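Local coordinates for flagellar biosynthesis protein FlhA (Bacillus subtilis, PDB 3MIX) that takes part in exporting flagellar proteins through the type III secretion system, this chain being its cytosolic domain, at residues L43-P48 / R92-I97; I58-A63 / G116-D121; Q197-L202 / L218-I223; V210-P215 / T246-G251. All coordinates share one frame; numbering follows the deposited sequence.

Contact 1: residues L43-P48 / R92-I97; sequences LLHIDP and RIRDNI
D47 and R92 mark where the backbones come nearest, with CA atoms 7.0 Å apart; 43-48 is an irregular lead-in to strand 49-53, and R92 begins strand 92-95. No hydrogen bond joins the segments; side chains carry the contact. D47 OD1 makes a salt bridge with R92 NH2 at 3.3 Å. It is not a flat, two-pronged pairing: the carboxylate and guanidinium planes are 39° apart, and OD2 lies over one face of the guanidinium. R92 gets there through a chain bent at chi2 (-104°) and chi3 (-95°), which brings the guanidinium alongside the D47 carboxylate. In the mixed sheet, 92-95 is an edge strand parallel to 49-53; as alternate residues of a strand, R92 and R94 project on the same side, toward the lead-in loop. H45 lies obliquely against both, its CE1 3.5 Å from R94 NH2 and its ND1 3.6 Å from R92 NH2, neither a hydrogen bond. The ring's own bonds go to E50 through ND1 and E28 through NE2, while R94 NH2 salt-bridges E52. With R92 replaced by an alanine, the D47 carboxylate would probably lose its cationic mate across this contact. R94 CD lies 3.8 Å above the R92 guanidinium plane.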
loop_
_atom_site.group_PDB
_atom_site.type_symbol
_atom_site.label_atom_id
_atom_site.label_comp_id
_atom_site.label_asym_id
_atom_site.label_seq_id
_atom_site.Cartn_x
_atom_site.Cartn_y
_atom_site.Cartn_z
ATOM N N LEU A 43 24.439 1.710 13.496
ATOM C CA LEU A 43 23.606 0.510 13.612
ATOM C C LEU A 43 22.105 0.810 13.635
ATOM O O LEU A 43 21.303 -0.060 13.337
ATOM C CB LEU A 43 23.957 -0.299 14.865
ATOM C CG LEU A 43 25.172 -1.220 14.919
ATOM C CD1 LEU A 43 25.273 -1.808 16.299
ATOM C CD2 LEU A 43 25.084 -2.340 13.870
ATOM N N LEU A 44 21.728 2.021 14.041
ATOM C CA LEU A 44 20.315 2.390 14.094
ATOM C C LEU A 44 19.888 2.891 12.723
ATOM O O LEU A 44 20.120 4.056 12.373
ATOM C CB LEU A 44 20.042 3.438 15.178
ATOM C CG LEU A 44 20.660 3.193 16.551
ATOM C CD1 LEU A 44 20.486 4.414 17.461
ATOM C CD2 LEU A 44 20.119 1.922 17.190
ATOM N N HIS A 45 19.285 1.987 11.951
ATOM C CA HIS A 45 18.891 2.262 10.579
ATOM C C HIS A 45 17.522 2.853 10.599
ATOM O O HIS A 45 16.569 2.182 10.989
ATOM C CB HIS A 45 18.848 0.973 9.755
ATOM C CG HIS A 45 20.203 0.408 9.464
ATOM N ND1 HIS A 45 20.810 0.529 8.232
ATOM C CD2 HIS A 45 21.077 -0.258 10.254
ATOM C CE1 HIS A 45 21.997 -0.048 8.274
ATOM N NE2 HIS A 45 22.182 -0.538 9.488
ATOM N N ILE A 46 17.401 4.102 10.165
ATOM C CA ILE A 46 16.084 4.744 10.188
ATOM C C ILE A 46 15.648 5.236 8.788
ATOM O O ILE A 46 14.567 5.800 8.636
ATOM C CB ILE A 46 15.978 5.831 11.322
ATOM C CG1 ILE A 46 17.160 6.793 11.300
ATOM C CG2 ILE A 46 15.944 5.179 12.709
ATOM C CD1 ILE A 46 16.842 8.090 10.682
ATOM N N ASP A 47 16.481 4.985 7.777
ATOM C CA ASP A 47 16.178 5.378 6.408
ATOM C C ASP A 47 14.860 4.756 5.922
ATOM O O ASP A 47 14.605 3.584 6.143
ATOM C CB ASP A 47 17.313 4.991 5.464
ATOM C CG ASP A 47 18.655 5.504 5.922
ATOM O OD1 ASP A 47 19.261 4.882 6.817
ATOM O OD2 ASP A 47 19.124 6.519 5.376
ATOM N N PRO A 48 14.028 5.545 5.244
ATOM C CA PRO A 48 12.748 4.986 4.792
ATOM C C PRO A 48 12.887 3.796 3.848
ATOM O O PRO A 48 12.091 2.858 3.953
ATOM C CB PRO A 48 12.040 6.160 4.088
ATOM C CG PRO A 48 12.949 7.297 4.103
ATOM C CD PRO A 48 14.274 6.913 4.749
ATOM N N ARG A 92 18.327 4.563 -0.106
ATOM C CA ARG A 92 19.676 4.403 0.382
ATOM C C ARG A 92 20.261 3.129 -0.233
ATOM O O ARG A 92 19.671 2.051 -0.163
ATOM C CB ARG A 92 19.677 4.351 1.909
ATOM C CG ARG A 92 20.928 4.905 2.538
ATOM C CD ARG A 92 21.849 3.810 3.031
ATOM N NE ARG A 92 21.651 3.524 4.449
ATOM C CZ ARG A 92 22.544 3.778 5.409
ATOM N NH1 ARG A 92 23.717 4.328 5.110
ATOM N NH2 ARG A 92 22.260 3.486 6.674
ATOM N N ILE A 93 21.423 3.271 -0.849
ATOM C CA ILE A 93 22.059 2.162 -1.552
ATOM C C ILE A 93 23.424 1.782 -0.917
ATOM O O ILE A 93 24.355 2.584 -0.914
ATOM C CB ILE A 93 22.123 2.505 -3.062
ATOM C CG1 ILE A 93 20.683 2.554 -3.627
ATOM C CG2 ILE A 93 23.036 1.548 -3.842
ATOM C CD1 ILE A 93 20.535 3.383 -4.879
ATOM N N ARG A 94 23.512 0.565 -0.371
ATOM C CA ARG A 94 24.717 0.066 0.325
ATOM C C ARG A 94 25.143 -1.314 -0.152
ATOM O O ARG A 94 24.333 -2.245 -0.165
ATOM C CB ARG A 94 24.454 -0.118 1.822
ATOM C CG ARG A 94 24.374 1.116 2.664
ATOM C CD ARG A 94 24.847 0.831 4.103
ATOM N NE ARG A 94 24.059 -0.201 4.790
ATOM C CZ ARG A 94 24.572 -1.253 5.433
ATOM N NH1 ARG A 94 25.893 -1.438 5.498
ATOM N NH2 ARG A 94 23.758 -2.122 6.022
ATOM N N ASP A 95 26.421 -1.473 -0.487
ATOM C CA ASP A 95 26.977 -2.825 -0.578
ATOM C C ASP A 95 27.000 -3.425 0.826
ATOM O O ASP A 95 27.236 -2.715 1.816
ATOM C CB ASP A 95 28.364 -2.857 -1.230
ATOM C CG ASP A 95 29.311 -1.842 -0.645
ATOM O OD1 ASP A 95 29.265 -0.671 -1.081
ATOM O OD2 ASP A 95 30.105 -2.218 0.245
ATOM N N ASN A 96 26.695 -4.716 0.909
ATOM C CA ASN A 96 26.714 -5.427 2.184
ATOM C C ASN A 96 27.449 -6.774 2.088
ATOM O O ASN A 96 26.990 -7.702 1.418
ATOM C CB ASN A 96 25.293 -5.584 2.745
ATOM C CG ASN A 96 25.282 -6.032 4.201
ATOM O OD1 ASN A 96 26.313 -6.418 4.757
ATOM N ND2 ASN A 96 24.113 -5.987 4.822
ATOM N N ILE A 97 28.598 -6.849 2.761
ATOM C CA ILE A 97 29.478 -8.031 2.757
ATOM C C ILE A 97 28.852 -9.266 3.432
ATOM O O ILE A 97 29.206 -10.403 3.112
ATOM C CB ILE A 97 30.870 -7.711 3.399
ATOM C CG1 ILE A 97 31.908 -8.762 2.996
ATOM C CG2 ILE A 97 30.762 -7.548 4.930
ATOM C CD1 ILE A 97 33.310 -8.510 3.529
#

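Contact 2: residues I58-A63 / G116-D121; sequences IPLADA and GELLLD
L120 meets helix 58-62 through one methyl group, and following its side chain outward locates the contact. CB and CG make no approach within 4.2 Å to the helix segment; CG stands beside the backbone N, with chi1 at -32°, well short of the usual -60°. Of the two branches at the tip, CD1 likewise stays beyond that limit, whereas CD2 does all the touching. It lies 3.7 Å from L60 CD2 and 3.9 Å from P59 CB, with CG and CD of the proline equally near, so the methyl rests against the ring of P59 while also meeting the leucine tip. L120 crosses both side chains at about a right angle. Two residues back, L118 adds a looser touch, its CD1 4.4 Å from L60 CD1. The contact thus joins the short helix that follows strand 49-53 to the chain leaving edge strand 111-117 of the mixed sheet. Helix 170-189 extends the apolar cluster, V174 touching both L60 and L118. No hydrogen bond crosses between 58-63 and 116-121; the contact rests on the fit and burial of apolar side chains, chiefly L120 and L60, and not on directional bonds.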
loop_
_atom_site.group_PDB
_atom_site.type_symbol
_atom_site.label_atom_id
_atom_site.label_comp_id
_atom_site.label_asym_id
_atom_site.label_seq_id
_atom_site.Cartn_x
_atom_site.Cartn_y
_atom_site.Cartn_z
ATOM N N ILE A 58 27.696 -5.028 -7.620
ATOM C CA ILE A 58 28.321 -3.706 -7.761
ATOM C C ILE A 58 28.191 -3.104 -9.179
ATOM O O ILE A 58 27.926 -1.907 -9.299
ATOM C CB ILE A 58 29.802 -3.695 -7.255
ATOM C CG1 ILE A 58 29.828 -3.695 -5.723
ATOM C CG2 ILE A 58 30.571 -2.487 -7.796
ATOM C CD1 ILE A 58 31.209 -3.792 -5.094
ATOM N N PRO A 59 28.362 -3.922 -10.247
ATOM C CA PRO A 59 28.236 -3.354 -11.601
ATOM C C PRO A 59 26.903 -2.646 -11.884
ATOM O O PRO A 59 26.906 -1.576 -12.496
ATOM C CB PRO A 59 28.405 -4.576 -12.515
ATOM C CG PRO A 59 29.235 -5.511 -11.727
ATOM C CD PRO A 59 28.774 -5.339 -10.301
ATOM N N LEU A 60 25.785 -3.221 -11.443
ATOM C CA LEU A 60 24.493 -2.557 -11.649
ATOM C C LEU A 60 24.292 -1.336 -10.757
ATOM O O LEU A 60 23.630 -0.389 -11.156
ATOM C CB LEU A 60 23.298 -3.515 -11.562
ATOM C CG LEU A 60 22.727 -4.006 -10.236
ATOM C CD1 LEU A 60 21.221 -3.926 -10.267
ATOM C CD2 LEU A 60 23.176 -5.427 -10.003
ATOM N N ALA A 61 24.901 -1.350 -9.576
ATOM C CA ALA A 61 24.767 -0.248 -8.625
ATOM C C ALA A 61 25.567 1.024 -8.958
ATOM O O ALA A 61 25.101 2.127 -8.663
ATOM C CB ALA A 61 25.081 -0.720 -7.206
ATOM N N ASP A 62 26.742 0.890 -9.580
ATOM C CA ASP A 62 27.666 2.035 -9.665
ATOM C C ASP A 62 27.412 3.112 -10.745
ATOM O O ASP A 62 27.402 4.304 -10.417
ATOM C CB ASP A 62 29.130 1.585 -9.660
ATOM C CG ASP A 62 29.984 2.419 -8.716
ATOM O OD1 ASP A 62 29.690 3.627 -8.548
ATOM O OD2 ASP A 62 30.946 1.866 -8.130
ATOM N N ALA A 63 27.233 2.709 -12.008
ATOM C CA ALA A 63 26.820 3.622 -13.110
ATOM C C ALA A 63 27.921 4.518 -13.697
ATOM O O ALA A 63 27.639 5.439 -14.477
ATOM C CB ALA A 63 25.644 4.530 -12.699
ATOM N N GLY A 116 16.600 -11.243 -2.747
ATOM C CA GLY A 116 16.710 -11.946 -4.011
ATOM C C GLY A 116 18.146 -12.108 -4.451
ATOM O O GLY A 116 19.078 -11.763 -3.719
ATOM N N GLU A 117 18.305 -12.634 -5.660
ATOM C CA GLU A 117 19.609 -12.924 -6.238
ATOM C C GLU A 117 19.594 -12.606 -7.728
ATOM O O GLU A 117 18.614 -12.874 -8.423
ATOM C CB GLU A 117 20.005 -14.389 -5.991
ATOM C CG GLU A 117 19.073 -15.456 -6.609
ATOM C CD GLU A 117 17.640 -15.429 -6.061
ATOM O OE1 GLU A 117 17.449 -15.100 -4.865
ATOM O OE2 GLU A 117 16.699 -15.741 -6.828
ATOM N N LEU A 118 20.679 -12.017 -8.210
ATOM C CA LEU A 118 20.792 -11.690 -9.622
ATOM C C LEU A 118 22.075 -12.233 -10.239
ATOM O O LEU A 118 23.131 -12.256 -9.606
ATOM C CB LEU A 118 20.701 -10.179 -9.840
ATOM C CG LEU A 118 19.388 -9.449 -9.528
ATOM C CD1 LEU A 118 19.614 -7.944 -9.611
ATOM C CD2 LEU A 118 18.238 -9.874 -10.446
ATOM N N LEU A 119 21.957 -12.683 -11.482
ATOM C CA LEU A 119 23.101 -13.089 -12.283
ATOM C C LEU A 119 23.191 -12.104 -13.445
ATOM O O LEU A 119 22.493 -12.248 -14.451
ATOM C CB LEU A 119 22.920 -14.526 -12.775
ATOM C CG LEU A 119 22.890 -15.635 -11.714
ATOM C CD1 LEU A 119 22.312 -16.922 -12.290
ATOM C CD2 LEU A 119 24.276 -15.887 -11.128
ATOM N N LEU A 120 24.046 -11.095 -13.280
ATOM C CA LEU A 120 24.081 -9.917 -14.157
ATOM C C LEU A 120 24.333 -10.254 -15.622
ATOM O O LEU A 120 23.813 -9.584 -16.519
ATOM C CB LEU A 120 25.136 -8.910 -13.681
ATOM C CG LEU A 120 25.458 -8.772 -12.189
ATOM C CD1 LEU A 120 26.636 -9.694 -11.819
ATOM C CD2 LEU A 120 25.779 -7.329 -11.859
ATOM N N ASP A 121 25.129 -11.295 -15.853
ATOM C CA ASP A 121 25.484 -11.721 -17.201
ATOM C C ASP A 121 24.400 -12.620 -17.809
ATOM O O ASP A 121 24.585 -13.168 -18.895
ATOM C CB ASP A 121 26.840 -12.444 -17.189
ATOM C CG ASP A 121 27.830 -11.833 -16.196
ATOM O OD1 ASP A 121 27.528 -11.802 -14.981
ATOM O OD2 ASP A 121 28.918 -11.391 -16.630
#

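Contact 3: residues Q197-L202 / L218-I223; sequences QLIDHL and LSVGDI
A small all-helical cluster brings I199 of helix 192-205 against V220 and I223 in the first turn of helix 220-232. The approach is long for the backbones, 8.6 Å between the CA atoms of I199 and V220, and it is bridged by the ends of branched side chains. I199 supplies a single atom, CD1. Its CG1 stands beside the backbone N (chi1 -66°) and CD1 continues fully extended (chi2 175°), which carries the methyl across the gap. There it meets I223 CD1 at 3.8 Å, the two isoleucines reaching toward each other tip to tip, and V220 CG2 at 4.2 Å, a looser touch in which the side chains cross at a slant. V220 and I223 are three residues apart, about one turn, which lets both reach I199 CD1. The start of their helix is fixed by a capping box. S219 is the N-cap: D222 N donates to S219 OG at 3.0 Å, and S219 N donates in return to D222 OD2 at 3.2 Å, meeting that oxygen from above the carboxylate plane, 52° out of it. Around the methyl contact, F244 of helix 240-250 touches both isoleucines, while V210 packs on I199 and V213 on I223 from helix 207-213. The chemistry is divided accordingly: polar atoms of S219 and D222 define where the helix begins, whereas the junction with 197-202 is made of methyl groups and has no hydrogen bond to set its direction.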
loop_
_atom_site.group_PDB
_atom_site.type_symbol
_atom_site.label_atom_id
_atom_site.label_comp_id
_atom_site.label_asym_id
_atom_site.label_seq_id
_atom_site.Cartn_x
_atom_site.Cartn_y
_atom_site.Cartn_z
ATOM N N GLN A 197 4.571 17.613 1.669
ATOM C CA GLN A 197 4.894 17.924 0.296
ATOM C C GLN A 197 3.592 18.019 -0.538
ATOM O O GLN A 197 3.418 18.957 -1.321
ATOM C CB GLN A 197 5.879 16.873 -0.223
ATOM C CG GLN A 197 6.086 16.833 -1.711
ATOM C CD GLN A 197 7.150 15.798 -2.114
ATOM O OE1 GLN A 197 7.161 14.659 -1.618
ATOM N NE2 GLN A 197 8.067 16.206 -2.995
ATOM N N LEU A 198 2.680 17.070 -0.329
ATOM C CA LEU A 198 1.393 17.036 -1.049
ATOM C C LEU A 198 0.481 18.205 -0.681
ATOM O O LEU A 198 -0.144 18.804 -1.549
ATOM C CB LEU A 198 0.688 15.701 -0.805
ATOM C CG LEU A 198 1.454 14.525 -1.437
ATOM C CD1 LEU A 198 0.757 13.254 -1.147
ATOM C CD2 LEU A 198 1.598 14.710 -2.993
ATOM N N ILE A 199 0.446 18.536 0.611
ATOM C CA ILE A 199 -0.340 19.644 1.115
ATOM C C ILE A 199 0.197 20.947 0.559
ATOM O O ILE A 199 -0.584 21.773 0.097
ATOM C CB ILE A 199 -0.320 19.702 2.670
ATOM C CG1 ILE A 199 -1.035 18.488 3.286
ATOM C CG2 ILE A 199 -0.887 21.059 3.207
ATOM C CD1 ILE A 199 -0.900 18.474 4.816
ATOM N N ASP A 200 1.519 21.128 0.593
ATOM C CA ASP A 200 2.137 22.356 0.078
ATOM C C ASP A 200 1.887 22.498 -1.424
ATOM O O ASP A 200 1.618 23.586 -1.896
ATOM C CB ASP A 200 3.650 22.414 0.349
ATOM C CG ASP A 200 3.997 22.556 1.833
ATOM O OD1 ASP A 200 3.143 22.932 2.662
ATOM O OD2 ASP A 200 5.165 22.280 2.180
ATOM N N HIS A 201 1.979 21.393 -2.159
ATOM C CA HIS A 201 1.685 21.347 -3.596
ATOM C C HIS A 201 0.219 21.739 -3.852
ATOM O O HIS A 201 -0.065 22.552 -4.726
ATOM C CB HIS A 201 1.994 19.935 -4.130
ATOM C CG HIS A 201 1.863 19.788 -5.615
ATOM N ND1 HIS A 201 2.654 20.482 -6.511
ATOM C CD2 HIS A 201 1.046 19.003 -6.362
ATOM C CE1 HIS A 201 2.322 20.141 -7.745
ATOM N NE2 HIS A 201 1.352 19.242 -7.682
ATOM N N LEU A 202 -0.688 21.202 -3.041
ATOM C CA LEU A 202 -2.111 21.521 -3.140
ATOM C C LEU A 202 -2.366 22.986 -2.827
ATOM O O LEU A 202 -3.224 23.642 -3.435
ATOM C CB LEU A 202 -2.941 20.612 -2.225
ATOM C CG LEU A 202 -4.457 20.792 -2.284
ATOM C CD1 LEU A 202 -4.989 20.596 -3.706
ATOM C CD2 LEU A 202 -5.141 19.810 -1.311
ATOM N N LEU A 218 -8.057 19.689 11.169
ATOM C CA LEU A 218 -7.222 18.516 10.983
ATOM C C LEU A 218 -5.731 18.823 11.007
ATOM O O LEU A 218 -5.257 19.678 10.260
ATOM C CB LEU A 218 -7.603 17.803 9.674
ATOM C CG LEU A 218 -9.044 17.282 9.577
ATOM C CD1 LEU A 218 -9.257 16.468 8.269
ATOM C CD2 LEU A 218 -9.430 16.430 10.790
ATOM N N SER A 219 -4.986 18.113 11.854
ATOM C CA SER A 219 -3.528 18.238 11.858
ATOM C C SER A 219 -2.923 17.565 10.632
ATOM O O SER A 219 -3.559 16.709 9.997
ATOM C CB SER A 219 -2.956 17.592 13.129
ATOM O OG SER A 219 -3.179 16.178 13.074
ATOM N N VAL A 220 -1.672 17.896 10.313
ATOM C CA VAL A 220 -0.957 17.137 9.278
ATOM C C VAL A 220 -1.031 15.624 9.569
ATOM O O VAL A 220 -1.233 14.807 8.653
ATOM C CB VAL A 220 0.516 17.608 9.134
ATOM C CG1 VAL A 220 1.287 16.697 8.153
ATOM C CG2 VAL A 220 0.557 19.118 8.692
ATOM N N GLY A 221 -0.898 15.268 10.851
ATOM C CA GLY A 221 -0.889 13.864 11.291
ATOM C C GLY A 221 -2.198 13.150 11.011
ATOM O O GLY A 221 -2.206 12.006 10.583
ATOM N N ASP A 222 -3.308 13.846 11.220
ATOM C CA ASP A 222 -4.623 13.329 10.872
ATOM C C ASP A 222 -4.752 13.036 9.363
ATOM O O ASP A 222 -5.269 12.002 8.958
ATOM C CB ASP A 222 -5.709 14.328 11.299
ATOM C CG ASP A 222 -5.775 14.522 12.785
ATOM O OD1 ASP A 222 -5.235 13.674 13.515
ATOM O OD2 ASP A 222 -6.340 15.541 13.245
ATOM N N ILE A 223 -4.292 13.964 8.537
ATOM C CA ILE A 223 -4.348 13.812 7.081
ATOM C C ILE A 223 -3.487 12.645 6.618
ATOM O O ILE A 223 -3.920 11.830 5.791
ATOM C CB ILE A 223 -3.912 15.125 6.374
ATOM C CG1 ILE A 223 -4.850 16.274 6.766
ATOM C CG2 ILE A 223 -3.757 14.939 4.867
ATOM C CD1 ILE A 223 -4.338 17.613 6.253
#

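Contact 4: residues V210-P215 / T246-G251; sequences VEEVTP and TLADYG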
loop_
_atom_site.group_PDB
_atom_site.type_symbol
_atom_site.label_atom_id
_atom_site.label_comp_id
_atom_site.label_asym_id
_atom_site.label_seq_id
_atom_site.Cartn_x
_atom_site.Cartn_y
_atom_site.Cartn_z
ATOM N N VAL A 210 -7.115 24.268 1.426
ATOM C CA VAL A 210 -6.157 23.730 2.372
ATOM C C VAL A 210 -6.331 24.352 3.765
ATOM O O VAL A 210 -6.320 23.650 4.781
ATOM C CB VAL A 210 -4.703 23.919 1.850
ATOM C CG1 VAL A 210 -3.675 23.653 2.951
ATOM C CG2 VAL A 210 -4.455 22.977 0.659
ATOM N N GLU A 211 -6.501 25.673 3.792
ATOM C CA GLU A 211 -6.580 26.435 5.026
ATOM C C GLU A 211 -7.829 26.073 5.789
ATOM O O GLU A 211 -7.856 26.165 7.009
ATOM C CB GLU A 211 -6.596 27.928 4.717
ATOM C CG GLU A 211 -5.715 28.761 5.626
ATOM C CD GLU A 211 -6.328 29.023 6.992
ATOM O OE1 GLU A 211 -7.572 29.181 7.077
ATOM O OE2 GLU A 211 -5.560 29.083 7.984
ATOM N N GLU A 212 -8.870 25.669 5.070
ATOM C CA GLU A 212 -10.108 25.231 5.697
ATOM C C GLU A 212 -9.890 23.893 6.398
ATOM O O GLU A 212 -10.591 23.562 7.358
ATOM C CB GLU A 212 -11.215 25.057 4.650
ATOM C CG GLU A 212 -12.624 25.225 5.212
ATOM C CD GLU A 212 -13.721 24.816 4.232
ATOM O OE1 GLU A 212 -13.428 24.718 3.014
ATOM O OE2 GLU A 212 -14.871 24.589 4.682
ATOM N N VAL A 213 -8.951 23.105 5.884
ATOM C CA VAL A 213 -8.771 21.753 6.380
ATOM C C VAL A 213 -7.763 21.685 7.531
ATOM O O VAL A 213 -7.979 20.961 8.492
ATOM C CB VAL A 213 -8.382 20.789 5.226
ATOM C CG1 VAL A 213 -7.951 19.379 5.749
ATOM C CG2 VAL A 213 -9.522 20.696 4.195
ATOM N N THR A 214 -6.673 22.442 7.429
ATOM C CA THR A 214 -5.467 22.172 8.225
ATOM C C THR A 214 -4.763 23.486 8.547
ATOM O O THR A 214 -4.843 24.423 7.747
ATOM C CB THR A 214 -4.526 21.141 7.491
ATOM O OG1 THR A 214 -3.502 20.662 8.380
ATOM C CG2 THR A 214 -3.903 21.718 6.206
ATOM N N PRO A 215 -4.156 23.610 9.754
ATOM C CA PRO A 215 -4.076 22.640 10.854
ATOM C C PRO A 215 -5.340 22.547 11.726
ATOM O O PRO A 215 -5.372 21.744 12.639
ATOM C CB PRO A 215 -2.883 23.138 11.676
ATOM C CG PRO A 215 -2.778 24.624 11.363
ATOM C CD PRO A 215 -3.661 24.936 10.171
ATOM N N THR A 246 -13.533 16.605 0.692
ATOM C CA THR A 246 -14.207 15.674 1.610
ATOM C C THR A 246 -13.750 15.919 3.056
ATOM O O THR A 246 -14.578 15.992 3.974
ATOM C CB THR A 246 -13.946 14.178 1.224
ATOM O OG1 THR A 246 -14.121 14.005 -0.190
ATOM C CG2 THR A 246 -14.904 13.273 1.952
ATOM N N LEU A 247 -12.450 16.091 3.238
ATOM C CA LEU A 247 -11.928 16.410 4.560
ATOM C C LEU A 247 -12.487 17.740 5.076
ATOM O O LEU A 247 -12.750 17.844 6.274
ATOM C CB LEU A 247 -10.391 16.416 4.595
ATOM C CG LEU A 247 -9.718 15.068 4.287
ATOM C CD1 LEU A 247 -8.170 15.209 4.337
ATOM C CD2 LEU A 247 -10.227 13.907 5.206
ATOM N N ALA A 248 -12.628 18.740 4.196
ATOM C CA ALA A 248 -13.172 20.034 4.596
ATOM C C ALA A 248 -14.621 19.876 5.062
ATOM O O ALA A 248 -14.996 20.435 6.067
ATOM C CB ALA A 248 -13.090 21.064 3.464
ATOM N N ASP A 249 -15.386 19.058 4.345
ATOM C CA ASP A 249 -16.800 18.870 4.567
ATOM C C ASP A 249 -17.097 18.086 5.841
ATOM O O ASP A 249 -18.178 18.226 6.420
ATOM C CB ASP A 249 -17.404 18.126 3.383
ATOM C CG ASP A 249 -18.741 18.650 2.980
ATOM O OD1 ASP A 249 -18.878 19.880 2.803
ATOM O OD2 ASP A 249 -19.676 17.830 2.818
ATOM N N TYR A 250 -16.156 17.252 6.263
ATOM C CA TYR A 250 -16.388 16.372 7.411
ATOM C C TYR A 250 -15.481 16.657 8.619
ATOM O O TYR A 250 -15.839 16.336 9.737
ATOM C CB TYR A 250 -16.305 14.902 7.001
ATOM C CG TYR A 250 -17.497 14.398 6.212
ATOM C CD1 TYR A 250 -18.668 13.974 6.861
ATOM C CD2 TYR A 250 -17.456 14.329 4.810
ATOM C CE1 TYR A 250 -19.776 13.489 6.141
ATOM C CE2 TYR A 250 -18.553 13.851 4.074
ATOM C CZ TYR A 250 -19.697 13.427 4.755
ATOM O OH TYR A 250 -20.760 12.941 4.045
ATOM N N GLY A 251 -14.339 17.291 8.388
ATOM C CA GLY A 251 -13.336 17.534 9.430
ATOM C C GLY A 251 -13.840 18.214 10.701
ATOM O O GLY A 251 -13.263 18.021 11.783
HETATM O O HOH W 1 -13.095 22.036 7.897
HETATM O O HOH W 2 -15.319 23.658 7.224
#
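A248 and V213 have the most surface buried here, and their CA atoms, 5.1 Å apart, are the nearest CA pair between segments 210-215 and 246-251. So short a separation is consistent with A248 presenting only a methyl. V213 uses both of its branches: CG2 lies 3.7 Å from A248 CB and equally near A248 N, while CG1 meets L247 CB at 4.0 Å. With CG1 anti to the backbone N (chi1 171°), CG2 falls beside that nitrogen, and the two methyls straddle neighbouring residues of the facing helix. E212 is the third contributor. Its CG is likewise anti to the backbone N and the chain beyond is extended, so the carboxylate runs past the alanine and OE1 comes 3.7 Å from A248 CB, a van der Waals touch without a bond. Two waters lie within bonding distance of both segments. One is 3.0 Å from E212 O and 3.1 Å from A248 O; the other is 2.7 Å from E212 OE2 and at best weakly bonded to A248 O. Each has more acceptors near it than protons to give, so not all of these bonds need hold together. Farther in, L218 touches both V213 and L247, and I223 of helix 220-232 packs on V213. The arrangement is a close helix-helix packing, made at a small residue near the C-terminal ends of two helices in the all-helical part of this cytosolic domain.

Overall arrangement
Contacts 1 and 2 belong to the sheet-containing part of the chain, their centres 18 Å apart; both reach the mixed four-stranded sheet, at its outermost strands 92-95 and 111-117, and their segments alternate along the sequence. Contacts 3 and 4 come later, in the helical part, with centres 10 Å apart and segments that likewise alternate. These two touch directly: I199 and L202 pack on V210, and L218 N probably hydrogen-bonds to V213 O, so helices 192-205, 207-213, 220-232 and 240-250 form one cluster. Contacts 2 and 4, 47 Å apart between centres, lie on opposite sides of the chain's centre. The sheet-containing and helical parts of FlhA's cytosolic domain thus each hold one pair of contacts, with no touch between the pairs.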